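LPXTG-motif cell wall anchor domain protein (Mobiluncus mulieris, PDB 5U5O) probably serves as a giant cell-wall-anchored adhesin, whose Ig-like domains, here an ester-bond domain and a second domain, are internally cross-linked. Local coordinates at residues Lys1-Lys13 with Phe27-Glu39. Sequence-based numbering, arbitrary orientation.
Sequences KKPGVGTYATVDK and FTIKDTVRLYNVE
The carbonyl oxygen of Y8 takes two donors, the amide of T32 across the sheet at 2.9 Å from N to O, and a water that also bonds OG1 of T10 and OG1 of T32. This water ties the two threonine hydroxyls together over the sheet face that carries Y8, T10, K30 and T32. Eight backbone bonds join strands 4-10 and 26-36 as an antiparallel ladder with hydrogen-bonded pairs G4-Y36, G6-R34, Y8-T32 and T10-K30; the bond from R34 N to G6 O is 2.8 Å long and almost straight at N-H (174°). On the same face the Y36 ring lies back across the two glycines, its CE2 3.3 Å from G6 N, while R34 O sits over the ring centre. With CG anti to the carbonyl carbon (chi1 -52°), the ring runs along the neighbouring strand, and its OH comes within 3.6 Å of G6 CA and hydrogen-bonds E84. On the other face V5 CG2 meets V33 CG1 and L35 CD2, both at 3.9 Å. Here D31 OD1 comes within 3.2 Å of T7 CG2, beside the ester cross-link that T7 OG1 makes to Q160, the intramolecular bond of the T-Q domain. Past the last pair, V11 CG2 packs on I29 CG1 at 3.6 Å. Beyond the ladder's other end, two waters take N-H groups of N37 ND2, one of them donating to K2 O, and N37 OD1 accepts from K93 N. Strand 26-36 pairs on its far side with strand 94-104, while A9 and T7 of strand 4-10 also bond S159 of strand 150-178; V5, T7, D31 and V33 touch strand 118-127, and A9 and V11 reach strand 150-178.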
loop_
_atom_site.group_PDB
_atom_site.type_symbol
_atom_site.label_atom_id
_atom_site.label_comp_id
_atom_site.label_asym_id
_atom_site.label_seq_id
_atom_site.Cartn_x
_atom_site.Cartn_y
_atom_site.Cartn_z
ATOM N N LYS A 1 -39.600 -0.210 14.384
ATOM C CA LYS A 1 -38.717 0.122 13.215
ATOM C C LYS A 1 -38.207 1.569 13.274
ATOM O O LYS A 1 -38.987 2.517 13.430
ATOM C CB LYS A 1 -39.416 -0.144 11.873
ATOM C CG LYS A 1 -39.606 -1.626 11.576
ATOM C CD LYS A 1 -40.228 -1.873 10.213
ATOM C CE LYS A 1 -40.968 -3.206 10.159
ATOM N NZ LYS A 1 -40.239 -4.336 10.802
ATOM N N LYS A 2 -36.887 1.696 13.182
ATOM C CA LYS A 2 -36.165 2.953 13.199
ATOM C C LYS A 2 -35.253 2.932 11.977
ATOM O O LYS A 2 -34.831 1.851 11.554
ATOM C CB LYS A 2 -35.257 3.032 14.423
ATOM C CG LYS A 2 -35.961 2.944 15.745
ATOM C CD LYS A 2 -36.693 4.229 16.003
ATOM C CE LYS A 2 -37.575 4.084 17.225
ATOM N NZ LYS A 2 -36.779 3.971 18.472
ATOM N N PRO A 3 -34.927 4.104 11.407
ATOM C CA PRO A 3 -34.025 4.115 10.255
ATOM C C PRO A 3 -32.630 3.671 10.637
ATOM O O PRO A 3 -32.138 3.927 11.725
ATOM C CB PRO A 3 -34.095 5.559 9.802
ATOM C CG PRO A 3 -34.476 6.351 10.981
ATOM C CD PRO A 3 -35.375 5.460 11.775
ATOM N N GLY A 4 -31.954 3.074 9.640
ATOM C CA GLY A 4 -30.554 2.649 9.771
ATOM C C GLY A 4 -29.776 3.004 8.499
ATOM O O GLY A 4 -30.374 3.386 7.500
ATOM N N VAL A 5 -28.454 2.885 8.569
ATOM C CA VAL A 5 -27.608 3.155 7.404
ATOM C C VAL A 5 -26.486 2.138 7.386
ATOM O O VAL A 5 -25.908 1.764 8.392
ATOM C CB VAL A 5 -27.138 4.639 7.375
ATOM C CG1 VAL A 5 -26.236 4.997 8.537
ATOM C CG2 VAL A 5 -26.441 4.964 6.049
ATOM N N GLY A 6 -26.142 1.726 6.167
ATOM C CA GLY A 6 -24.988 0.863 5.910
ATOM C C GLY A 6 -24.311 1.304 4.613
ATOM O O GLY A 6 -24.843 2.144 3.876
ATOM N N THR A 7 -23.130 0.752 4.342
ATOM C CA THR A 7 -22.375 1.143 3.165
ATOM C C THR A 7 -21.612 -0.050 2.635
ATOM O O THR A 7 -21.239 -0.965 3.367
ATOM C CB THR A 7 -21.390 2.267 3.500
ATOM O OG1 THR A 7 -20.526 1.831 4.554
ATOM C CG2 THR A 7 -22.044 3.573 3.847
ATOM N N TYR A 8 -21.324 0.018 1.336
ATOM C CA TYR A 8 -20.400 -0.916 0.687
ATOM C C TYR A 8 -19.436 -0.087 -0.156
ATOM O O TYR A 8 -19.866 0.679 -1.011
ATOM C CB TYR A 8 -21.164 -1.892 -0.186
ATOM C CG TYR A 8 -20.282 -2.868 -0.940
ATOM C CD1 TYR A 8 -19.506 -3.804 -0.247
ATOM C CD2 TYR A 8 -20.223 -2.873 -2.341
ATOM C CE1 TYR A 8 -18.696 -4.715 -0.915
ATOM C CE2 TYR A 8 -19.424 -3.796 -3.015
ATOM C CZ TYR A 8 -18.656 -4.708 -2.300
ATOM O OH TYR A 8 -17.857 -5.619 -2.961
ATOM N N ALA A 9 -18.164 -0.195 0.178
ATOM C CA ALA A 9 -17.121 0.611 -0.484
ATOM C C ALA A 9 -16.373 -0.177 -1.545
ATOM O O ALA A 9 -15.973 -1.308 -1.294
ATOM C CB ALA A 9 -16.153 1.112 0.554
ATOM N N THR A 10 -16.170 0.432 -2.718
ATOM C CA THR A 10 -15.376 -0.177 -3.778
ATOM C C THR A 10 -14.526 0.890 -4.451
ATOM O O THR A 10 -14.796 2.084 -4.320
ATOM C CB THR A 10 -16.249 -0.847 -4.850
ATOM O OG1 THR A 10 -17.208 0.093 -5.338
ATOM C CG2 THR A 10 -16.979 -2.036 -4.291
ATOM N N VAL A 11 -13.478 0.441 -5.136
ATOM C CA VAL A 11 -12.703 1.285 -6.050
ATOM C C VAL A 11 -12.617 0.500 -7.355
ATOM O O VAL A 11 -12.076 -0.600 -7.368
ATOM C CB VAL A 11 -11.289 1.619 -5.522
ATOM C CG1 VAL A 11 -10.451 2.310 -6.601
ATOM C CG2 VAL A 11 -11.353 2.513 -4.304
ATOM N N ASP A 12 -13.182 1.046 -8.433
ATOM C CA ASP A 12 -13.225 0.372 -9.748
ATOM C C ASP A 12 -13.778 -1.047 -9.616
ATOM O O ASP A 12 -13.204 -1.986 -10.156
ATOM C CB ASP A 12 -11.845 0.372 -10.431
ATOM C CG ASP A 12 -11.386 1.754 -10.815
ATOM O OD1 ASP A 12 -12.204 2.690 -10.941
ATOM O OD2 ASP A 12 -10.177 1.899 -11.013
ATOM N N LYS A 13 -14.867 -1.185 -8.856
ATOM C CA LYS A 13 -15.532 -2.485 -8.596
ATOM C C LYS A 13 -14.823 -3.450 -7.647
ATOM O O LYS A 13 -15.377 -4.514 -7.378
ATOM C CB LYS A 13 -15.893 -3.245 -9.888
ATOM C CG LYS A 13 -16.536 -2.408 -10.968
ATOM C CD LYS A 13 -17.081 -3.297 -12.067
ATOM C CE LYS A 13 -17.942 -2.496 -13.014
ATOM N NZ LYS A 13 -18.438 -3.329 -14.128
ATOM N N PHE A 27 -7.734 8.700 -6.370
ATOM C CA PHE A 27 -8.569 7.522 -6.464
ATOM C C PHE A 27 -9.949 7.859 -5.950
ATOM O O PHE A 27 -10.089 8.661 -5.034
ATOM C CB PHE A 27 -8.008 6.395 -5.619
ATOM C CG PHE A 27 -6.707 5.886 -6.131
ATOM C CD1 PHE A 27 -6.670 4.896 -7.110
ATOM C CD2 PHE A 27 -5.529 6.403 -5.652
ATOM C CE1 PHE A 27 -5.466 4.424 -7.598
ATOM C CE2 PHE A 27 -4.315 5.941 -6.138
ATOM C CZ PHE A 27 -4.288 4.946 -7.110
ATOM N N THR A 28 -10.950 7.258 -6.575
ATOM C CA THR A 28 -12.326 7.491 -6.193
ATOM C C THR A 28 -12.884 6.236 -5.554
ATOM O O THR A 28 -12.948 5.175 -6.185
ATOM C CB THR A 28 -13.195 7.872 -7.390
ATOM O OG1 THR A 28 -12.717 9.106 -7.933
ATOM C CG2 THR A 28 -14.656 8.059 -6.963
ATOM N N ILE A 29 -13.259 6.373 -4.283
ATOM C CA ILE A 29 -13.980 5.334 -3.553
ATOM C C ILE A 29 -15.478 5.543 -3.837
ATOM O O ILE A 29 -16.030 6.615 -3.540
ATOM C CB ILE A 29 -13.638 5.370 -2.054
ATOM C CG1 ILE A 29 -12.222 4.850 -1.771
ATOM C CG2 ILE A 29 -14.607 4.489 -1.268
ATOM C CD1 ILE A 29 -11.075 5.648 -2.361
ATOM N N LYS A 30 -16.098 4.560 -4.486
ATOM C CA LYS A 30 -17.553 4.500 -4.595
ATOM C C LYS A 30 -18.123 4.022 -3.251
ATOM O O LYS A 30 -17.860 2.904 -2.801
ATOM C CB LYS A 30 -17.974 3.543 -5.691
ATOM C CG LYS A 30 -19.466 3.585 -5.989
ATOM C CD LYS A 30 -19.816 2.433 -6.893
ATOM C CE LYS A 30 -21.245 2.501 -7.369
ATOM N NZ LYS A 30 -21.492 1.483 -8.426
ATOM N N ASP A 31 -18.919 4.897 -2.647
ATOM C CA ASP A 31 -19.564 4.635 -1.353
ATOM C C ASP A 31 -21.044 4.371 -1.640
ATOM O O ASP A 31 -21.806 5.293 -1.854
ATOM C CB ASP A 31 -19.326 5.858 -0.505
ATOM C CG ASP A 31 -20.087 5.848 0.812
ATOM O OD1 ASP A 31 -20.645 4.788 1.262
ATOM O OD2 ASP A 31 -20.034 6.953 1.391
ATOM N N THR A 32 -21.368 3.092 -1.786
ATOM C CA THR A 32 -22.752 2.686 -2.029
ATOM C C THR A 32 -23.474 2.664 -0.683
ATOM O O THR A 32 -23.112 1.901 0.202
ATOM C CB THR A 32 -22.839 1.332 -2.737
ATOM O OG1 THR A 32 -22.180 1.437 -3.999
ATOM C CG2 THR A 32 -24.255 0.922 -3.013
ATOM N N VAL A 33 -24.448 3.551 -0.560
ATOM C CA VAL A 33 -25.169 3.774 0.706
ATOM C C VAL A 33 -26.496 3.024 0.722
ATOM O O VAL A 33 -27.271 3.082 -0.207
ATOM C CB VAL A 33 -25.386 5.277 0.902
ATOM C CG1 VAL A 33 -26.074 5.520 2.246
ATOM C CG2 VAL A 33 -24.050 6.042 0.803
ATOM N N ARG A 34 -26.688 2.269 1.804
ATOM C CA ARG A 34 -27.878 1.430 2.003
ATOM C C ARG A 34 -28.686 2.019 3.172
ATOM O O ARG A 34 -28.177 2.107 4.286
ATOM C CB ARG A 34 -27.437 0.001 2.300
ATOM C CG ARG A 34 -26.428 -0.590 1.322
ATOM C CD ARG A 34 -27.109 -1.220 0.130
ATOM N NE ARG A 34 -27.745 -2.511 0.468
ATOM C CZ ARG A 34 -28.362 -3.307 -0.404
ATOM N NH1 ARG A 34 -28.405 -2.969 -1.692
ATOM N NH2 ARG A 34 -28.925 -4.457 -0.026
ATOM N N LEU A 35 -29.888 2.475 2.846
ATOM C CA LEU A 35 -30.770 3.082 3.840
ATOM C C LEU A 35 -31.830 2.077 4.253
ATOM O O LEU A 35 -32.525 1.516 3.423
ATOM C CB LEU A 35 -31.442 4.310 3.291
ATOM C CG LEU A 35 -30.500 5.392 2.748
ATOM C CD1 LEU A 35 -31.284 6.566 2.176
ATOM C CD2 LEU A 35 -29.503 5.892 3.779
ATOM N N TYR A 36 -31.951 1.853 5.576
ATOM C CA TYR A 36 -32.789 0.768 6.151
ATOM C C TYR A 36 -34.021 1.335 6.837
ATOM O O TYR A 36 -33.869 2.199 7.687
ATOM C CB TYR A 36 -31.987 -0.053 7.155
ATOM C CG TYR A 36 -30.676 -0.554 6.620
ATOM C CD1 TYR A 36 -30.629 -1.288 5.444
ATOM C CD2 TYR A 36 -29.509 -0.309 7.291
ATOM C CE1 TYR A 36 -29.434 -1.760 4.944
ATOM C CE2 TYR A 36 -28.281 -0.755 6.783
ATOM C CZ TYR A 36 -28.281 -1.501 5.623
ATOM O OH TYR A 36 -27.067 -1.950 5.100
ATOM N N ASN A 37 -35.183 0.934 6.342
ATOM C CA ASN A 37 -36.460 1.276 7.037
ATOM C C ASN A 37 -36.651 2.782 7.146
ATOM O O ASN A 37 -37.175 3.287 8.150
ATOM C CB ASN A 37 -36.589 0.553 8.394
ATOM C CG ASN A 37 -36.791 -0.912 8.211
ATOM O OD1 ASN A 37 -37.280 -1.371 7.183
ATOM N ND2 ASN A 37 -36.526 -1.670 9.270
ATOM N N VAL A 38 -36.296 3.489 6.068
ATOM C CA VAL A 38 -36.548 4.899 5.917
ATOM C C VAL A 38 -37.903 5.085 5.263
ATOM O O VAL A 38 -38.489 4.141 4.730
ATOM C CB VAL A 38 -35.433 5.595 5.085
ATOM C CG1 VAL A 38 -34.198 5.778 5.940
ATOM C CG2 VAL A 38 -35.090 4.850 3.789
ATOM N N GLU A 39 -38.392 6.314 5.281
ATOM C CA GLU A 39 -39.741 6.613 4.823
ATOM C C GLU A 39 -39.703 7.193 3.399
ATOM O O GLU A 39 -39.095 8.240 3.159
ATOM C CB GLU A 39 -40.409 7.605 5.776
ATOM C CG GLU A 39 -41.840 7.934 5.400
ATOM C CD GLU A 39 -42.546 8.782 6.459
ATOM O OE1 GLU A 39 -42.447 8.476 7.676
ATOM O OE2 GLU A 39 -43.218 9.753 6.067
HETATM O O HOH W 1 -37.065 -4.532 9.567
HETATM O O HOH W 2 -35.454 -0.835 11.799
HETATM O O HOH W 3 -19.622 0.442 -3.843
HETATM O O HOH W 4 -14.432 3.677 -8.023
#